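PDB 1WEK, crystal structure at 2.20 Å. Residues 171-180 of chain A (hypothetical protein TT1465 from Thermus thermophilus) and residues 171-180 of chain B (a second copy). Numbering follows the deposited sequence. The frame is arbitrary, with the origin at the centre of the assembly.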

# COMPACT_ATOMS: atom_id res chain seq x y z
N GLY A 171 32.81 -4.64 35.83
CA GLY A 171 32.52 -3.72 36.91
C GLY A 171 31.44 -2.71 36.60
O GLY A 171 30.75 -2.23 37.49
N TYR A 172 31.29 -2.39 35.32
CA TYR A 172 30.29 -1.41 34.92
C TYR A 172 28.87 -1.98 34.98
O TYR A 172 27.94 -1.31 35.44
CB TYR A 172 30.58 -0.92 33.50
CG TYR A 172 29.79 0.30 33.11
CD1 TYR A 172 30.30 1.57 33.32
CD2 TYR A 172 28.53 0.18 32.54
CE1 TYR A 172 29.57 2.70 32.96
CE2 TYR A 172 27.79 1.29 32.18
CZ TYR A 172 28.32 2.56 32.38
OH TYR A 172 27.61 3.66 31.98
N TRP A 173 28.71 -3.22 34.53
CA TRP A 173 27.40 -3.88 34.51
C TRP A 173 27.00 -4.57 35.81
O TRP A 173 25.85 -4.97 35.99
CB TRP A 173 27.38 -4.90 33.39
CG TRP A 173 27.57 -4.28 32.07
CD1 TRP A 173 28.75 -4.14 31.38
CD2 TRP A 173 26.56 -3.65 31.28
NE1 TRP A 173 28.53 -3.46 30.21
CE2 TRP A 173 27.19 -3.15 30.12
CE3 TRP A 173 25.18 -3.46 31.44
CZ2 TRP A 173 26.49 -2.46 29.13
CZ3 TRP A 173 24.49 -2.78 30.46
CH2 TRP A 173 25.14 -2.29 29.32
N GLU A 174 27.97 -4.71 36.71
CA GLU A 174 27.78 -5.38 37.99
C GLU A 174 26.45 -5.10 38.65
O GLU A 174 25.72 -6.03 38.98
CB GLU A 174 28.92 -5.03 38.95
CG GLU A 174 29.03 -5.98 40.13
CD GLU A 174 29.03 -7.44 39.70
OE1 GLU A 174 29.59 -7.75 38.62
OE2 GLU A 174 28.48 -8.29 40.44
N GLY A 175 26.13 -3.83 38.85
CA GLY A 175 24.86 -3.49 39.47
C GLY A 175 23.66 -4.07 38.74
O GLY A 175 22.79 -4.67 39.36
N LEU A 176 23.60 -3.91 37.42
CA LEU A 176 22.47 -4.45 36.67
C LEU A 176 22.37 -5.98 36.77
O LEU A 176 21.30 -6.53 37.03
CB LEU A 176 22.57 -4.06 35.20
CG LEU A 176 21.31 -3.92 34.35
CD1 LEU A 176 21.49 -4.71 33.08
CD2 LEU A 176 20.07 -4.37 35.10
N VAL A 177 23.50 -6.67 36.56
CA VAL A 177 23.50 -8.13 36.63
C VAL A 177 23.09 -8.61 38.03
O VAL A 177 22.36 -9.58 38.15
CB VAL A 177 24.87 -8.73 36.25
CG1 VAL A 177 24.86 -10.24 36.52
CG2 VAL A 177 25.19 -8.47 34.76
N ARG A 178 23.55 -7.95 39.08
CA ARG A 178 23.15 -8.37 40.42
C ARG A 178 21.63 -8.18 40.58
O ARG A 178 20.95 -9.05 41.09
CB ARG A 178 23.91 -7.59 41.50
CG ARG A 178 25.41 -7.84 41.47
CD ARG A 178 26.09 -7.49 42.79
NE ARG A 178 27.53 -7.28 42.63
CZ ARG A 178 28.39 -7.14 43.64
NH1 ARG A 178 27.96 -7.19 44.90
NH2 ARG A 178 29.67 -6.92 43.39
N TRP A 179 21.09 -7.05 40.11
CA TRP A 179 19.65 -6.83 40.22
C TRP A 179 18.89 -7.89 39.44
O TRP A 179 17.78 -8.30 39.83
CB TRP A 179 19.24 -5.45 39.70
CG TRP A 179 17.76 -5.18 39.89
CD1 TRP A 179 17.09 -5.10 41.08
CD2 TRP A 179 16.78 -4.98 38.87
NE1 TRP A 179 15.75 -4.86 40.86
CE2 TRP A 179 15.53 -4.78 39.51
CE3 TRP A 179 16.83 -4.93 37.47
CZ2 TRP A 179 14.34 -4.55 38.80
CZ3 TRP A 179 15.64 -4.70 36.75
CH2 TRP A 179 14.41 -4.51 37.43
N LEU A 180 19.48 -8.33 38.33
CA LEU A 180 18.85 -9.36 37.50
C LEU A 180 18.86 -10.68 38.25
O LEU A 180 17.91 -11.47 38.17
CB LEU A 180 19.59 -9.50 36.16
CG LEU A 180 19.48 -8.30 35.21
CD1 LEU A 180 20.10 -8.64 33.85
CD2 LEU A 180 18.02 -7.95 35.01
N GLY B 171 11.29 -1.59 47.33
CA GLY B 171 12.29 -2.61 47.55
C GLY B 171 12.58 -3.52 46.37
O GLY B 171 13.69 -4.02 46.24
N TYR B 172 11.59 -3.76 45.52
CA TYR B 172 11.79 -4.61 44.36
C TYR B 172 12.66 -3.89 43.33
O TYR B 172 13.52 -4.49 42.69
CB TYR B 172 10.45 -4.95 43.71
CG TYR B 172 10.52 -6.06 42.68
CD1 TYR B 172 10.41 -7.39 43.08
CD2 TYR B 172 10.67 -5.79 41.32
CE1 TYR B 172 10.44 -8.42 42.16
CE2 TYR B 172 10.70 -6.83 40.38
CZ TYR B 172 10.57 -8.14 40.81
OH TYR B 172 10.50 -9.18 39.92
N TRP B 173 12.42 -2.59 43.18
CA TRP B 173 13.12 -1.78 42.20
C TRP B 173 14.40 -1.13 42.68
O TRP B 173 15.15 -0.58 41.87
CB TRP B 173 12.20 -0.68 41.66
CG TRP B 173 11.01 -1.15 40.90
CD1 TRP B 173 9.72 -1.30 41.39
CD2 TRP B 173 10.96 -1.54 39.52
NE1 TRP B 173 8.89 -1.75 40.39
CE2 TRP B 173 9.62 -1.91 39.23
CE3 TRP B 173 11.92 -1.62 38.50
CZ2 TRP B 173 9.22 -2.35 37.97
CZ3 TRP B 173 11.52 -2.05 37.24
CH2 TRP B 173 10.18 -2.42 36.99
N GLU B 174 14.66 -1.17 43.99
CA GLU B 174 15.86 -0.55 44.54
C GLU B 174 17.11 -0.89 43.73
O GLU B 174 17.87 -0.00 43.34
CB GLU B 174 16.08 -0.98 45.98
CG GLU B 174 17.40 -0.48 46.55
CD GLU B 174 17.70 -1.02 47.94
OE1 GLU B 174 17.77 -2.27 48.08
OE2 GLU B 174 17.85 -0.21 48.87
N GLY B 175 17.32 -2.18 43.49
CA GLY B 175 18.48 -2.62 42.73
C GLY B 175 18.69 -1.87 41.42
O GLY B 175 19.79 -1.40 41.17
N LEU B 176 17.64 -1.75 40.60
CA LEU B 176 17.75 -1.05 39.32
C LEU B 176 18.02 0.45 39.51
O LEU B 176 18.92 1.01 38.88
CB LEU B 176 16.46 -1.22 38.53
CG LEU B 176 16.45 -1.45 37.02
CD1 LEU B 176 15.09 -0.98 36.52
CD2 LEU B 176 17.58 -0.71 36.31
N VAL B 177 17.23 1.09 40.38
CA VAL B 177 17.38 2.52 40.65
C VAL B 177 18.81 2.90 41.05
O VAL B 177 19.36 3.90 40.57
CB VAL B 177 16.38 2.97 41.77
CG1 VAL B 177 16.50 4.47 42.04
CG2 VAL B 177 14.96 2.65 41.35
N ARG B 178 19.44 2.10 41.91
CA ARG B 178 20.80 2.39 42.34
C ARG B 178 21.82 2.27 41.20
O ARG B 178 22.75 3.07 41.10
CB ARG B 178 21.21 1.47 43.49
CG ARG B 178 20.33 1.64 44.70
CD ARG B 178 21.09 1.40 46.00
NE ARG B 178 20.21 1.50 47.16
CZ ARG B 178 19.35 2.50 47.38
NH1 ARG B 178 19.24 3.50 46.51
NH2 ARG B 178 18.59 2.51 48.48
N TRP B 179 21.66 1.26 40.35
CA TRP B 179 22.57 1.10 39.23
C TRP B 179 22.40 2.31 38.32
O TRP B 179 23.37 2.85 37.78
CB TRP B 179 22.27 -0.19 38.47
CG TRP B 179 23.24 -0.45 37.38
CD1 TRP B 179 24.58 -0.67 37.51
CD2 TRP B 179 22.97 -0.50 35.98
NE1 TRP B 179 25.16 -0.85 36.28
CE2 TRP B 179 24.19 -0.75 35.32
CE3 TRP B 179 21.81 -0.35 35.21
CZ2 TRP B 179 24.29 -0.86 33.93
CZ3 TRP B 179 21.89 -0.46 33.82
CH2 TRP B 179 23.13 -0.71 33.20
N LEU B 180 21.16 2.77 38.16
CA LEU B 180 20.92 3.94 37.32
C LEU B 180 21.60 5.16 37.94
O LEU B 180 22.04 6.07 37.23
CB LEU B 180 19.41 4.19 37.15
CG LEU B 180 18.66 3.09 36.40
CD1 LEU B 180 17.19 3.47 36.21
CD2 LEU B 180 19.34 2.88 35.04

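Large side chains often cross a helix pair where the partner helix offers almost none, and the two copies of TT1465 illustrate the principle twice over. Their helices run nearly antiparallel, at 169°, with axes 8.7 Å apart at closest approach. The register sets Gly A175 opposite Trp B179 and Trp A179 opposite Gly B175, with CA atoms 5.1 and 5.0 Å apart.

Trp A179 and Trp B179 are the knobs. Both point toward the partner and share one conformation, chi1 t (-176°) with chi2 near 62°, which lays the indole across the other helix, so that Trp A179 sits among Tyr B172, Trp B173, Gly B175 and Leu B176, and Trp B179 among their counterparts in chain A. Glycine makes the space: CD1 of Trp B179 lies 3.4 Å from CA of Gly A175, and a CB there would fall 2.4 Å from that same CD1, a clash; the reciprocal site is slightly tighter.

The same rotamer brings the one polar atom of the indole to a carbonyl. Both helices are kinked where the N atoms of Gly A175 and Leu A176, and of Gly B175 and Leu B176, have no bond to the turn before, and the O of Tyr A172 instead accepts a hydrogen bond from NE1 of Trp B179 at 2.9 Å, nearly linear at 169°. Trp A179 NE1 repeats it with Tyr B172 O, also at 2.9 Å.

Most other contacts of these two indoles are apolar. Leu A176 CB sits 3.5 Å from the six-membered ring centroid of Trp B179, over the face, a CH-pi contact; in the reciprocal contact it is CG of Leu B176 that lies over the face, 3.6 Å from the six-membered ring centroid of Trp A179. Each leucine has one angle between wells, chi2 (-130°) in Leu A176 and chi1 (-140°) in Leu B176. Trp A173, with chi1 m, starts away from the partner, yet its ring reaches back, CZ3 lying 3.7 Å from Trp B179 CH2.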